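Local coordinates for glycoside hydrolase (Streptococcus pneumoniae serotype 4, PDB 6ORH), which belongs to glycoside hydrolase family 29 and probably acts as an alpha-L-fucosidase, removing fucose from host-derived carbohydrate antigens, at residues L278-F283 with L418-V423. The protein carries 2 engineered substitutions. Numbering follows the deposited sequence.
Sequences LVEIYF and LLRGAV
Arg-420 reaches from its strand across the face of Phe-283 and ends on the carboxylate of Glu-280, one helical turn earlier. CD of Arg-420 sits almost exactly over the middle of the Phe-283 ring, 3.5 Å from its centroid, in a CH-pi contact. A bend at chi3 (-65°) sets NE above the ring atom CG, and from there the guanidinium lies flat on the aromatic plane, the two groups only 3° from parallel. The stack is offset: CZ of Arg-420 is 4.2 Å from the ring centroid of Phe-283 and well off the normal, giving an off-centre cation-pi contact.

Beyond the ring, the guanidinium meets Glu-280 end-on with two nitrogens. NH1 of Arg-420 donates to OE1 of Glu-280 at 2.8 Å, and NH2 of Arg-420 to OE2 of Glu-280 at 3.0 Å, both bonds nearly straight. Both nitrogens approach from the syn side but tilted out of the carboxylate plane, in keeping with the 31° twist between the two groups, while both oxygens stay close to the guanidinium plane. This two-pronged salt bridge and the stack together fix the rotation of the guanidinium.

Leu-418 comes to the edge of the same ring, its CB 3.9 Å from CD1 of Phe-283, while its CD1 approaches the ring of Tyr-282 obliquely. The hydroxyl of Tyr-282 is hydrogen-bonded to that of Tyr-323. A water donates to the carbonyl oxygens of Phe-283 and Leu-418, joining the two backbones, and Tyr-318 of helix 306-322 also packs on Phe-283.

Helix 275-284 belongs to the TIM-barrel-type fucosidase domain and strand 417-426 to the F5/8 type C, galactose-binding-like beta-sandwich, making this an interdomain interface in which an arginine joins an aromatic stack to a bidentate salt bridge.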
loop_
_atom_site.group_PDB
_atom_site.type_symbol
_atom_site.label_atom_id
_atom_site.label_comp_id
_atom_site.label_asym_id
_atom_site.label_seq_id
_atom_site.Cartn_x
_atom_site.Cartn_y
_atom_site.Cartn_z
ATOM N N LEU A 278 5.880 -9.920 10.571
ATOM C CA LEU A 278 5.199 -11.016 9.891
ATOM C C LEU A 278 3.721 -10.714 9.718
ATOM O O LEU A 278 3.100 -11.158 8.749
ATOM C CB LEU A 278 5.408 -12.334 10.655
ATOM C CG LEU A 278 6.829 -12.872 10.599
ATOM C CD1 LEU A 278 6.960 -14.071 11.551
ATOM C CD2 LEU A 278 7.215 -13.266 9.174
ATOM N N VAL A 279 3.133 -10.004 10.695
ATOM C CA VAL A 279 1.726 -9.651 10.635
ATOM C C VAL A 279 1.482 -8.700 9.465
ATOM O O VAL A 279 0.493 -8.868 8.755
ATOM C CB VAL A 279 1.217 -9.097 11.993
ATOM C CG1 VAL A 279 -0.104 -8.363 11.823
ATOM C CG2 VAL A 279 1.048 -10.234 12.999
ATOM N N GLU A 280 2.383 -7.733 9.234
ATOM C CA GLU A 280 2.241 -6.843 8.084
ATOM C C GLU A 280 2.292 -7.643 6.785
ATOM O O GLU A 280 1.436 -7.447 5.909
ATOM C CB GLU A 280 3.261 -5.701 8.075
ATOM C CG GLU A 280 3.022 -4.735 9.240
ATOM C CD GLU A 280 1.612 -4.196 9.313
ATOM O OE1 GLU A 280 0.923 -4.465 10.308
ATOM O OE2 GLU A 280 1.188 -3.517 8.341
ATOM N N ILE A 281 3.282 -8.552 6.690
ATOM C CA ILE A 281 3.382 -9.429 5.528
ATOM C C ILE A 281 2.068 -10.191 5.335
ATOM O O ILE A 281 1.566 -10.311 4.209
ATOM C CB ILE A 281 4.619 -10.343 5.676
ATOM C CG1 ILE A 281 5.900 -9.520 5.478
ATOM C CG2 ILE A 281 4.533 -11.520 4.698
ATOM C CD1 ILE A 281 7.182 -10.180 5.967
ATOM N N TYR A 282 1.527 -10.760 6.425
ATOM C CA TYR A 282 0.330 -11.577 6.339
ATOM C C TYR A 282 -0.823 -10.770 5.737
ATOM O O TYR A 282 -1.496 -11.232 4.807
ATOM C CB TYR A 282 -0.013 -12.111 7.734
ATOM C CG TYR A 282 -1.188 -13.051 7.743
ATOM C CD1 TYR A 282 -1.074 -14.342 7.239
ATOM C CD2 TYR A 282 -2.420 -12.652 8.236
ATOM C CE1 TYR A 282 -2.160 -15.197 7.235
ATOM C CE2 TYR A 282 -3.509 -13.506 8.270
ATOM C CZ TYR A 282 -3.371 -14.790 7.767
ATOM O OH TYR A 282 -4.419 -15.651 7.806
ATOM N N PHE A 283 -1.025 -9.537 6.233
ATOM C CA PHE A 283 -2.149 -8.762 5.724
ATOM C C PHE A 283 -1.956 -8.347 4.264
ATOM O O PHE A 283 -2.962 -8.061 3.590
ATOM C CB PHE A 283 -2.418 -7.557 6.639
ATOM C CG PHE A 283 -3.278 -7.918 7.821
ATOM C CD1 PHE A 283 -4.658 -8.029 7.695
ATOM C CD2 PHE A 283 -2.704 -8.139 9.077
ATOM C CE1 PHE A 283 -5.452 -8.392 8.773
ATOM C CE2 PHE A 283 -3.506 -8.483 10.158
ATOM C CZ PHE A 283 -4.877 -8.619 10.014
ATOM N N LEU A 418 -8.645 -9.207 3.399
ATOM C CA LEU A 418 -8.732 -8.637 4.739
ATOM C C LEU A 418 -8.474 -7.152 4.563
ATOM O O LEU A 418 -7.611 -6.737 3.776
ATOM C CB LEU A 418 -7.698 -9.287 5.664
ATOM C CG LEU A 418 -7.877 -10.790 5.838
ATOM C CD1 LEU A 418 -6.695 -11.386 6.625
ATOM C CD2 LEU A 418 -9.194 -11.102 6.543
ATOM N N LEU A 419 -9.345 -6.347 5.153
ATOM C CA LEU A 419 -9.061 -4.929 5.155
ATOM C C LEU A 419 -9.120 -4.371 6.583
ATOM O O LEU A 419 -10.151 -4.496 7.235
ATOM C CB LEU A 419 -10.110 -4.267 4.259
ATOM C CG LEU A 419 -9.966 -2.756 4.130
ATOM C CD1 LEU A 419 -8.717 -2.407 3.306
ATOM C CD2 LEU A 419 -11.219 -2.216 3.448
ATOM N N ARG A 420 -8.010 -3.785 7.041
ATOM C CA ARG A 420 -7.931 -3.244 8.391
ATOM C C ARG A 420 -8.351 -1.784 8.379
ATOM O O ARG A 420 -8.205 -1.075 7.378
ATOM C CB ARG A 420 -6.509 -3.347 8.940
ATOM C CG ARG A 420 -6.142 -4.780 9.302
ATOM C CD ARG A 420 -4.698 -4.875 9.755
ATOM N NE ARG A 420 -3.771 -4.552 8.683
ATOM C CZ ARG A 420 -2.451 -4.413 8.823
ATOM N NH1 ARG A 420 -1.877 -4.585 10.006
ATOM N NH2 ARG A 420 -1.694 -4.161 7.776
ATOM N N GLY A 421 -8.877 -1.373 9.531
ATOM C CA GLY A 421 -9.209 0.018 9.780
ATOM C C GLY A 421 -8.915 0.325 11.239
ATOM O O GLY A 421 -8.468 -0.556 11.974
ATOM N N ALA A 422 -9.168 1.576 11.637
ATOM C CA ALA A 422 -9.090 1.959 13.036
ATOM C C ALA A 422 -10.089 1.131 13.838
ATOM O O ALA A 422 -11.193 0.844 13.373
ATOM C CB ALA A 422 -9.398 3.429 13.165
ATOM N N VAL A 423 -9.699 0.764 15.058
ATOM C CA VAL A 423 -10.591 0.024 15.931
ATOM C C VAL A 423 -11.828 0.892 16.182
ATOM O O VAL A 423 -11.694 2.077 16.468
ATOM C CB VAL A 423 -9.877 -0.367 17.242
ATOM C CG1 VAL A 423 -9.250 0.842 17.913
ATOM C CG2 VAL A 423 -10.809 -1.106 18.190
HETATM O O HOH W 1 -5.086 -6.485 4.134
#